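Local coordinates for protein malonate decarboxylase subunit alpha (Acinetobacter baumannii ATCC 17978, PDB 6MPR) that probably transfers the acyl carrier protein from its acetyl thioester to malonate, as the transferase subunit of malonate decarboxylase, which converts malonate to acetate and carbon dioxide, at residues Glu145-Leu150 / Asn349-Gln354; Ala183-Ala188 / Gly193-Gln198; Thr477-Ala482 / Ile532-Ala537; Arg517-Arg520 / Val525-Glu528. All coordinates share one frame; numbering follows the deposited sequence. Where two conformers were deposited one is given.

Contact 1: residues Glu145-Leu150 / Asn349-Gln354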
# COMPACT_ATOMS: atom_id res chain seq x y z
N GLU A 145 -3.42 -0.34 6.32
CA GLU A 145 -2.54 -0.56 7.47
C GLU A 145 -2.95 -1.79 8.26
O GLU A 145 -2.11 -2.62 8.65
CB GLU A 145 -2.55 0.70 8.36
CG GLU A 145 -1.74 0.62 9.65
CD GLU A 145 -2.03 1.82 10.56
OE1 GLU A 145 -1.28 2.02 11.54
OE2 GLU A 145 -3.03 2.53 10.31
N LEU A 146 -4.25 -1.95 8.50
CA LEU A 146 -4.72 -3.13 9.22
C LEU A 146 -4.44 -4.39 8.40
O LEU A 146 -3.98 -5.39 8.95
CB LEU A 146 -6.22 -2.99 9.55
CG LEU A 146 -6.85 -4.12 10.38
CD1 LEU A 146 -6.23 -4.19 11.76
CD2 LEU A 146 -8.36 -3.93 10.51
N TYR A 147 -4.70 -4.37 7.08
CA TYR A 147 -4.39 -5.56 6.28
C TYR A 147 -2.92 -5.92 6.40
O TYR A 147 -2.56 -7.11 6.39
CB TYR A 147 -4.70 -5.36 4.79
CG TYR A 147 -6.06 -4.83 4.41
CD1 TYR A 147 -7.17 -5.01 5.23
CD2 TYR A 147 -6.24 -4.14 3.20
CE1 TYR A 147 -8.40 -4.50 4.88
CE2 TYR A 147 -7.47 -3.62 2.85
CZ TYR A 147 -8.54 -3.80 3.69
OH TYR A 147 -9.78 -3.31 3.35
N SER A 148 -2.05 -4.92 6.44
CA SER A 148 -0.62 -5.18 6.42
C SER A 148 -0.15 -5.88 7.69
O SER A 148 0.82 -6.63 7.65
CB SER A 148 0.15 -3.87 6.23
OG SER A 148 0.24 -3.15 7.45
N ARG A 149 -0.82 -5.64 8.82
CA ARG A 149 -0.42 -6.29 10.06
C ARG A 149 -0.73 -7.78 10.06
O ARG A 149 -0.17 -8.51 10.89
CB ARG A 149 -1.11 -5.61 11.24
CG ARG A 149 -0.64 -4.18 11.42
CD ARG A 149 -1.13 -3.59 12.72
NE ARG A 149 -0.45 -4.19 13.87
CZ ARG A 149 -0.79 -3.97 15.13
NH1 ARG A 149 -1.83 -3.20 15.42
NH2 ARG A 149 -0.11 -4.54 16.12
N LEU A 150 -1.59 -8.24 9.15
CA LEU A 150 -1.95 -9.65 9.06
C LEU A 150 -0.79 -10.56 8.64
O LEU A 150 -0.93 -11.78 8.75
CB LEU A 150 -3.12 -9.84 8.08
CG LEU A 150 -4.39 -9.04 8.38
CD1 LEU A 150 -5.45 -9.35 7.31
CD2 LEU A 150 -4.94 -9.34 9.76
N ASN A 349 -11.53 -4.15 -5.41
CA ASN A 349 -10.38 -4.65 -4.68
C ASN A 349 -9.97 -3.52 -3.74
O ASN A 349 -9.28 -2.59 -4.18
CB ASN A 349 -9.27 -5.05 -5.64
CG ASN A 349 -8.07 -5.67 -4.95
OD1 ASN A 349 -7.73 -5.32 -3.82
ND2 ASN A 349 -7.40 -6.60 -5.65
N ARG A 350 -10.40 -3.58 -2.48
CA ARG A 350 -10.19 -2.43 -1.60
C ARG A 350 -8.70 -2.20 -1.33
O ARG A 350 -8.24 -1.05 -1.31
CB ARG A 350 -10.97 -2.59 -0.28
CG ARG A 350 -10.67 -1.45 0.74
CD ARG A 350 -11.77 -1.30 1.80
NE ARG A 350 -12.93 -0.58 1.26
CZ ARG A 350 -14.12 -1.12 1.03
NH1 ARG A 350 -14.34 -2.39 1.31
NH2 ARG A 350 -15.10 -0.38 0.52
N MET A 351 -7.93 -3.27 -1.16
CA MET A 351 -6.49 -3.09 -0.94
C MET A 351 -5.83 -2.40 -2.13
O MET A 351 -5.06 -1.45 -1.96
CB MET A 351 -5.80 -4.43 -0.66
CG MET A 351 -4.28 -4.26 -0.58
SD MET A 351 -3.45 -5.30 0.61
CE MET A 351 -3.16 -6.79 -0.30
N MET A 352 -6.13 -2.87 -3.35
CA MET A 352 -5.49 -2.29 -4.53
C MET A 352 -5.94 -0.85 -4.76
O MET A 352 -5.13 0.02 -5.12
CB MET A 352 -5.77 -3.16 -5.75
CG MET A 352 -5.14 -2.70 -7.06
SD MET A 352 -5.56 -3.90 -8.36
CE MET A 352 -4.46 -5.25 -7.91
N CYS A 353 -7.22 -0.59 -4.52
CA CYS A 353 -7.75 0.74 -4.74
C CYS A 353 -7.21 1.72 -3.70
O CYS A 353 -6.86 2.85 -4.04
CB CYS A 353 -9.27 0.69 -4.71
SG CYS A 353 -10.08 2.07 -5.48
N GLN A 354 -7.16 1.31 -2.43
CA GLN A 354 -6.56 2.17 -1.40
C GLN A 354 -5.09 2.43 -1.68
O GLN A 354 -4.60 3.55 -1.49
CB GLN A 354 -6.74 1.54 -0.03
CG GLN A 354 -8.12 1.70 0.58
CD GLN A 354 -8.35 3.10 1.11
OE1 GLN A 354 -7.43 3.73 1.61
NE2 GLN A 354 -9.58 3.58 1.00
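Y147 reaches from its helix to the first turn of the helix starting at R350, and its phenol end sits against the aliphatic part of R350. OH is 3.2 Å from R350 CD, with R350 CG close to the plane of the ring at its edge. The two side chains cross at about a right angle. Y147 carries its ring anti to the carbonyl carbon (chi1 -50°), which sends it straight across the gap. R350 runs out extended as far as CD, then bends at chi3 (-78°), so that the guanidinium turns away from the ring and leaves the methylenes for the phenol.

The polar ends find partners beyond the two helices: D180 takes a hydrogen bond from Y147 OH and a salt bridge from R350 NH1. D180 thus serves both side chains and probably fixes the rotation of the phenol, while E179 adds a second salt bridge to R350.

M351 slides past Y147 in the opposite direction, with CB 3.9 Å from Y147 CD2. It was modelled in two conformers; in one of them SD lies obliquely beside the Y147 ring, 5.3 Å from its centroid, so this Met-aromatic contact is doubtful. M351 also packs on M351 of the second subunit.

At the start of the second helix, N349 OD1 accepts from M352 N at 3.0 Å, the N-H coming from above the amide plane. This is an asparagine N-cap, and the whole is a buried helix-to-helix contact close to the dimer interface, joining helix 143-149 to helix 350-359.

Contact 2: residues Ala183-Ala188 / Gly193-Gln198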
# COMPACT_ATOMS: atom_id res chain seq x y z
N ALA A 183 -7.40 -9.71 0.55
CA ALA A 183 -6.34 -9.26 1.46
C ALA A 183 -6.49 -9.88 2.84
O ALA A 183 -5.49 -10.06 3.53
CB ALA A 183 -6.36 -7.73 1.59
N LEU A 184 -7.72 -10.19 3.25
CA LEU A 184 -7.95 -10.78 4.57
C LEU A 184 -7.69 -12.28 4.56
O LEU A 184 -7.23 -12.85 5.56
CB LEU A 184 -9.38 -10.51 5.03
CG LEU A 184 -9.85 -9.06 5.11
CD1 LEU A 184 -11.34 -8.99 5.46
CD2 LEU A 184 -9.00 -8.26 6.10
N ILE A 185 -8.03 -12.96 3.45
CA ILE A 185 -7.96 -14.42 3.43
C ILE A 185 -6.53 -14.91 3.23
O ILE A 185 -6.10 -15.86 3.90
CB ILE A 185 -8.90 -14.97 2.35
CG1 ILE A 185 -10.35 -14.74 2.77
CG2 ILE A 185 -8.62 -16.46 2.11
CD1 ILE A 185 -11.37 -15.08 1.68
N GLU A 186 -5.78 -14.29 2.31
CA GLU A 186 -4.45 -14.82 1.99
C GLU A 186 -3.56 -15.01 3.21
O GLU A 186 -2.94 -16.07 3.32
CB GLU A 186 -3.76 -13.94 0.94
CG GLU A 186 -2.32 -14.37 0.70
CD GLU A 186 -1.68 -13.73 -0.52
OE1 GLU A 186 -2.42 -13.14 -1.35
OE2 GLU A 186 -0.43 -13.83 -0.63
N PRO A 187 -3.46 -14.06 4.15
CA PRO A 187 -2.57 -14.30 5.31
C PRO A 187 -2.90 -15.56 6.10
O PRO A 187 -1.99 -16.26 6.56
CB PRO A 187 -2.77 -13.03 6.16
CG PRO A 187 -3.03 -11.97 5.12
CD PRO A 187 -3.95 -12.68 4.13
N ALA A 188 -4.19 -15.88 6.25
CA ALA A 188 -4.60 -17.09 6.96
C ALA A 188 -4.40 -18.34 6.11
O ALA A 188 -4.00 -19.39 6.62
CB ALA A 188 -6.07 -16.98 7.35
N GLY A 193 -4.01 -20.85 9.14
CA GLY A 193 -5.25 -20.34 9.69
C GLY A 193 -6.42 -21.09 9.10
O GLY A 193 -6.27 -21.94 8.21
N ILE A 194 -7.62 -20.81 9.60
CA ILE A 194 -8.83 -21.48 9.14
C ILE A 194 -9.76 -20.45 8.51
O ILE A 194 -10.11 -19.43 9.14
CB ILE A 194 -9.51 -22.25 10.29
CG1 ILE A 194 -8.54 -23.32 10.81
CG2 ILE A 194 -10.83 -22.84 9.81
CD1 ILE A 194 -9.08 -24.17 11.90
N VAL A 195 -10.15 -20.69 7.25
CA VAL A 195 -10.91 -19.73 6.45
C VAL A 195 -12.29 -20.34 6.22
O VAL A 195 -12.41 -21.43 5.65
CB VAL A 195 -10.19 -19.43 5.12
CG1 VAL A 195 -11.03 -18.53 4.18
CG2 VAL A 195 -8.81 -18.77 5.38
N ILE A 196 -13.32 -19.64 6.68
CA ILE A 196 -14.71 -20.05 6.49
C ILE A 196 -15.42 -18.95 5.72
O ILE A 196 -15.39 -17.79 6.13
CB ILE A 196 -15.42 -20.29 7.83
CG1 ILE A 196 -14.67 -21.35 8.65
CG2 ILE A 196 -16.88 -20.70 7.59
CD1 ILE A 196 -14.96 -21.27 10.11
N VAL A 197 -16.07 -19.31 4.61
CA VAL A 197 -16.75 -18.34 3.75
C VAL A 197 -18.24 -18.69 3.70
O VAL A 197 -18.62 -19.77 3.24
CB VAL A 197 -16.15 -18.32 2.33
CG1 VAL A 197 -16.74 -17.17 1.51
CG2 VAL A 197 -14.62 -18.18 2.40
N GLN A 198 -19.08 -17.76 4.14
CA GLN A 198 -20.50 -17.90 3.87
C GLN A 198 -20.80 -17.45 2.44
O GLN A 198 -20.22 -16.47 1.94
CB GLN A 198 -21.33 -17.09 4.87
CG GLN A 198 -21.14 -15.57 4.77
CD GLN A 198 -22.28 -14.82 5.42
OE1 GLN A 198 -22.29 -14.62 6.64
NE2 GLN A 198 -23.26 -14.41 4.61
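The last turns of helix 181-189 run past A188 before the chain turns into strand 194-199, with A188 and G193 only 4.3 Å apart between their CA atoms and I185 lying above V195 at 6.8 Å, CA to CA. The turn is closed by G193 N, which donates to A188 O over 2.9 Å, a bent bond of 137° at the hydrogen. With no side chain of its own, G193 can bring its CA in close beside the methyl of A188. On the strand V195 does the packing, with both branches: CG2 meets A188 CB at 3.8 Å, and CG1, anti to the backbone N (chi1 175°), meets I185 CG2 at 3.8 Å.

This is the return half of a beta-alpha-beta crossover, from strand 158-163 through helix 181-189 to the neighbouring parallel strand 194-199. I185 and A188 also rest on S161 and V159 of that earlier strand, which spreads the helix across both.

I185 and V195 cross at about a right angle, and I185 CG2 sits near both branches of V195, 4.0 Å from V195 CG2. Turned the other way, E186 leaves the strand altogether and forms a salt bridge with R347 of the second subunit.

Contact 3: residues Thr477-Ala482 / Ile532-Ala537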
# COMPACT_ATOMS: atom_id res chain seq x y z
N THR A 477 -13.82 25.96 2.57
CA THR A 477 -15.09 26.14 3.27
C THR A 477 -16.05 26.93 2.39
O THR A 477 -15.70 27.34 1.27
CB THR A 477 -14.91 26.88 4.61
OG1 THR A 477 -14.69 28.28 4.35
CG2 THR A 477 -13.75 26.32 5.41
N GLU A 478 -17.25 27.19 2.91
CA GLU A 478 -18.17 28.04 2.17
C GLU A 478 -17.68 29.49 2.11
O GLU A 478 -18.22 30.28 1.34
CB GLU A 478 -19.58 27.95 2.78
CG GLU A 478 -19.84 28.79 4.04
CD GLU A 478 -19.43 28.11 5.33
OE1 GLU A 478 -18.69 27.10 5.28
OE2 GLU A 478 -19.84 28.60 6.41
N GLU A 479 -16.63 29.82 2.86
CA GLU A 479 -16.01 31.14 2.82
C GLU A 479 -14.92 31.27 1.76
O GLU A 479 -14.66 32.38 1.29
CB GLU A 479 -15.42 31.47 4.19
CG GLU A 479 -16.46 31.62 5.27
CD GLU A 479 -17.14 32.97 5.20
OE1 GLU A 479 -16.57 33.93 5.76
OE2 GLU A 479 -18.21 33.07 4.56
N GLY A 480 -14.27 30.18 1.36
CA GLY A 480 -13.20 30.27 0.39
C GLY A 480 -12.17 29.17 0.62
O GLY A 480 -12.43 28.21 1.33
N ILE A 481 -11.00 29.33 -0.01
CA ILE A 481 -9.93 28.35 0.06
C ILE A 481 -8.72 28.99 0.73
O ILE A 481 -8.32 30.10 0.36
CB ILE A 481 -9.53 27.82 -1.33
CG1 ILE A 481 -10.72 27.23 -2.08
CG2 ILE A 481 -8.42 26.77 -1.21
CD1 ILE A 481 -10.42 26.94 -3.53
N ALA A 482 -8.14 28.29 1.70
CA ALA A 482 -6.83 28.63 2.23
C ALA A 482 -5.82 27.69 1.59
O ALA A 482 -5.94 26.46 1.72
CB ALA A 482 -6.80 28.54 3.76
N ILE A 532 -16.45 33.91 -9.05
CA ILE A 532 -17.68 33.20 -8.70
C ILE A 532 -18.58 34.14 -7.92
O ILE A 532 -18.19 34.65 -6.86
CB ILE A 532 -17.38 31.92 -7.91
CG1 ILE A 532 -16.59 30.95 -8.79
CG2 ILE A 532 -18.68 31.26 -7.45
CD1 ILE A 532 -15.99 29.78 -8.03
N ARG A 533 -19.79 34.35 -8.43
CA ARG A 533 -20.85 35.02 -7.69
C ARG A 533 -21.64 33.98 -6.91
O ARG A 533 -22.02 32.95 -7.46
CB ARG A 533 -21.76 35.80 -8.64
N ARG A 534 -21.88 34.26 -5.63
CA ARG A 534 -22.64 33.33 -4.81
C ARG A 534 -24.03 33.06 -5.38
O ARG A 534 -24.59 31.98 -5.18
CB ARG A 534 -22.76 33.87 -3.38
CG ARG A 534 -21.46 33.83 -2.61
CD ARG A 534 -21.70 34.12 -1.13
NE ARG A 534 -20.72 33.43 -0.29
CZ ARG A 534 -19.56 33.96 0.08
NH1 ARG A 534 -18.73 33.27 0.85
NH2 ARG A 534 -19.23 35.18 -0.33
N THR A 535 -24.60 34.03 -6.11
CA THR A 535 -25.91 33.82 -6.72
C THR A 535 -25.86 32.89 -7.93
O THR A 535 -26.93 32.46 -8.39
CB THR A 535 -26.52 35.15 -7.14
OG1 THR A 535 -25.78 35.70 -8.23
CG2 THR A 535 -26.49 36.12 -5.98
N ASP A 536 -24.69 32.58 -8.47
CA ASP A 536 -24.61 31.58 -9.53
C ASP A 536 -24.54 30.16 -9.00
O ASP A 536 -24.71 29.21 -9.78
CB ASP A 536 -23.39 31.86 -10.41
CG ASP A 536 -23.53 33.16 -11.19
OD1 ASP A 536 -24.68 33.52 -11.54
OD2 ASP A 536 -22.50 33.81 -11.46
N ALA A 537 -24.33 29.98 -7.70
CA ALA A 537 -24.19 28.66 -7.09
C ALA A 537 -25.57 28.18 -6.66
O ALA A 537 -25.98 28.33 -5.51
CB ALA A 537 -23.22 28.72 -5.92
O HOH W 1 -20.84 31.31 1.54
O HOH W 2 -16.05 34.68 1.80
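A tight beta hairpin, with E478 and E479 at the corner of its type I turn, is the docking site for R534, which arrives from the short 3-10 turn 534-536. The hairpin is closed by paired backbone bonds between T477 and G480, and T477 OG1 adds an ST turn by accepting from E479 N at 2.9 Å.

R534 extends from CG to NE and brings its NH1 to the turn. NH1 donates to E478 O over 3.1 Å, in the carbonyl plane and on a lone pair, although the oxygen is tilted 19° from the guanidinium plane. Two waters add to the grip. One donates to E478 O at 2.8 Å and accepts from R534 NE; the other donates to E479 O at 2.7 Å and accepts from R534 NH1 at 3.2 Å.

E479 bends at chi2 (-79°) and folds its carboxylate back toward the arginine. OE2 stands 3.8 Å from R534 NH1, a long salt bridge; the oxygen lies well out of the guanidinium plane and no N-H points at it. On this exposed surface the arginine is thus held by one direct bond to the E478 carbonyl and by two water bridges, to E478 O and E479 O, while the E479 carboxylate probably contributes no more than a general attraction of charge.

Contact 4: residues Arg517-Arg520 / Val525-Glu528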
# COMPACT_ATOMS: atom_id res chain seq x y z
N ARG A 517 -4.52 41.15 3.11
CA ARG A 517 -3.16 40.85 2.65
C ARG A 517 -3.07 39.43 2.09
O ARG A 517 -2.52 39.21 1.00
CB ARG A 517 -2.20 41.05 3.81
CG ARG A 517 -0.80 41.47 3.42
CD ARG A 517 0.17 40.34 3.65
NE ARG A 517 0.11 39.86 5.02
CZ ARG A 517 0.48 38.64 5.40
NH1 ARG A 517 0.91 37.78 4.49
NH2 ARG A 517 0.39 38.28 6.67
N LEU A 518 -3.62 38.45 2.82
CA LEU A 518 -3.58 37.06 2.36
C LEU A 518 -4.30 36.89 1.03
O LEU A 518 -3.88 36.10 0.18
CB LEU A 518 -4.19 36.15 3.42
CG LEU A 518 -3.47 36.07 4.77
CD1 LEU A 518 -4.24 35.20 5.78
CD2 LEU A 518 -2.06 35.54 4.57
N ARG A 519 -5.42 37.60 0.83
CA ARG A 519 -6.11 37.55 -0.46
C ARG A 519 -5.28 38.22 -1.55
O ARG A 519 -5.19 37.70 -2.67
CB ARG A 519 -7.49 38.20 -0.35
CG ARG A 519 -8.49 37.41 0.51
CD ARG A 519 -9.86 38.09 0.57
NE ARG A 519 -10.39 38.37 -0.77
CZ ARG A 519 -11.36 39.25 -1.02
NH1 ARG A 519 -11.78 39.45 -2.27
NH2 ARG A 519 -11.89 39.93 -0.02
N ARG A 520 -4.68 39.37 -1.25
CA ARG A 520 -3.85 40.04 -2.26
C ARG A 520 -2.71 39.14 -2.72
O ARG A 520 -2.40 39.07 -3.91
CB ARG A 520 -3.30 41.36 -1.72
CG ARG A 520 -2.29 42.01 -2.67
CD ARG A 520 -1.84 43.40 -2.24
NE ARG A 520 -1.36 43.48 -0.86
CZ ARG A 520 -0.18 43.04 -0.43
NH1 ARG A 520 0.68 42.43 -1.26
NH2 ARG A 520 0.15 43.20 0.84
N VAL A 525 -8.43 32.65 -1.18
CA VAL A 525 -9.36 33.11 -2.20
C VAL A 525 -10.78 33.01 -1.67
O VAL A 525 -11.19 31.96 -1.16
CB VAL A 525 -9.22 32.34 -3.53
CG1 VAL A 525 -7.91 32.68 -4.20
CG2 VAL A 525 -9.33 30.84 -3.30
N PHE A 526 -11.52 34.11 -1.76
CA PHE A 526 -12.96 34.16 -1.60
C PHE A 526 -13.61 33.85 -2.94
O PHE A 526 -12.95 33.88 -3.98
CB PHE A 526 -13.38 35.55 -1.11
CG PHE A 526 -13.03 35.84 0.33
CD1 PHE A 526 -12.42 34.88 1.14
CD2 PHE A 526 -13.34 37.08 0.90
CE1 PHE A 526 -12.11 35.16 2.47
CE2 PHE A 526 -13.03 37.36 2.22
CZ PHE A 526 -12.43 36.39 3.02
N PRO A 527 -14.91 33.53 -2.96
CA PRO A 527 -15.56 33.25 -4.26
C PRO A 527 -15.30 34.33 -5.31
O PRO A 527 -15.05 34.01 -6.47
CB PRO A 527 -17.04 33.16 -3.88
CG PRO A 527 -17.03 32.66 -2.48
CD PRO A 527 -15.83 33.28 -1.83
N GLU A 528 -15.32 35.61 -4.91
CA GLU A 528 -15.10 36.68 -5.89
C GLU A 528 -13.72 36.60 -6.54
O GLU A 528 -13.57 36.94 -7.72
CB GLU A 528 -15.31 38.04 -5.23
CG GLU A 528 -14.78 38.14 -3.82
CD GLU A 528 -15.89 38.11 -2.77
OE1 GLU A 528 -16.20 39.19 -2.23
OE2 GLU A 528 -16.44 37.01 -2.51
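The largest share of this contact is aromatic: the R519 side chain lies over one face of F526. R519 CD sits above the middle of the ring, 3.7 Å from the centroid of F526 and 13° off its normal, a CH-pi contact. Beyond CD the chain bends at chi3 (54°), and the guanidinium runs on from the centre toward and past the CD2 rim, its own face over CD2, with R519 NH2 3.3 Å from F526 CD2. The two planes are 26° apart, near enough to parallel for NE and CZ to stay close to the ring as well. F526 holds its ring anti to the carbonyl carbon, which turns it up to the helix.

In the fold, helix 512-520 is followed directly by 524-525, an edge strand of the mixed sheet. R519 and F526 thus join the end of the helix to the chain leaving that strand, while a backbone bond between L518 and V524 closes the connection between helix and strand.

The charged interactions gather at the far end of R519. NH1 forms its salt bridge with D529, whose carboxylate also accepts from F526 N, so one acid ties the arginine to the backbone beneath the ring. E528 is a looser neighbour. Its CG touches R519 NH1 at 3.6 Å, and its OE1 stays 4.4 Å from NH1, well out of the guanidinium plane, so that it may add attraction of charge without an aimed N-H.

How the contacts relate
The contacts form two pairs, contact 2 lying on the opposite side of the chain's centre from contacts 3 and 4. Contact 2 is nested in the loop that contact 1 closes, and the two touch: Y147 CD1 is 3.8 Å from L184 CD2. Helix 181-189 is therefore shared ground, and both contacts also reach the second subunit. Contact 4 is nested likewise in contact 3, their centres 11 Å apart. There the joints are backbone ones, probable hydrogen bonds from I481 N to V525 O and from I532 N to P527 O, each 2.9 Å. Between the pairs nothing touches: the centres of contacts 2 and 3 are 49 Å apart, those of contacts 1 and 3 37 Å.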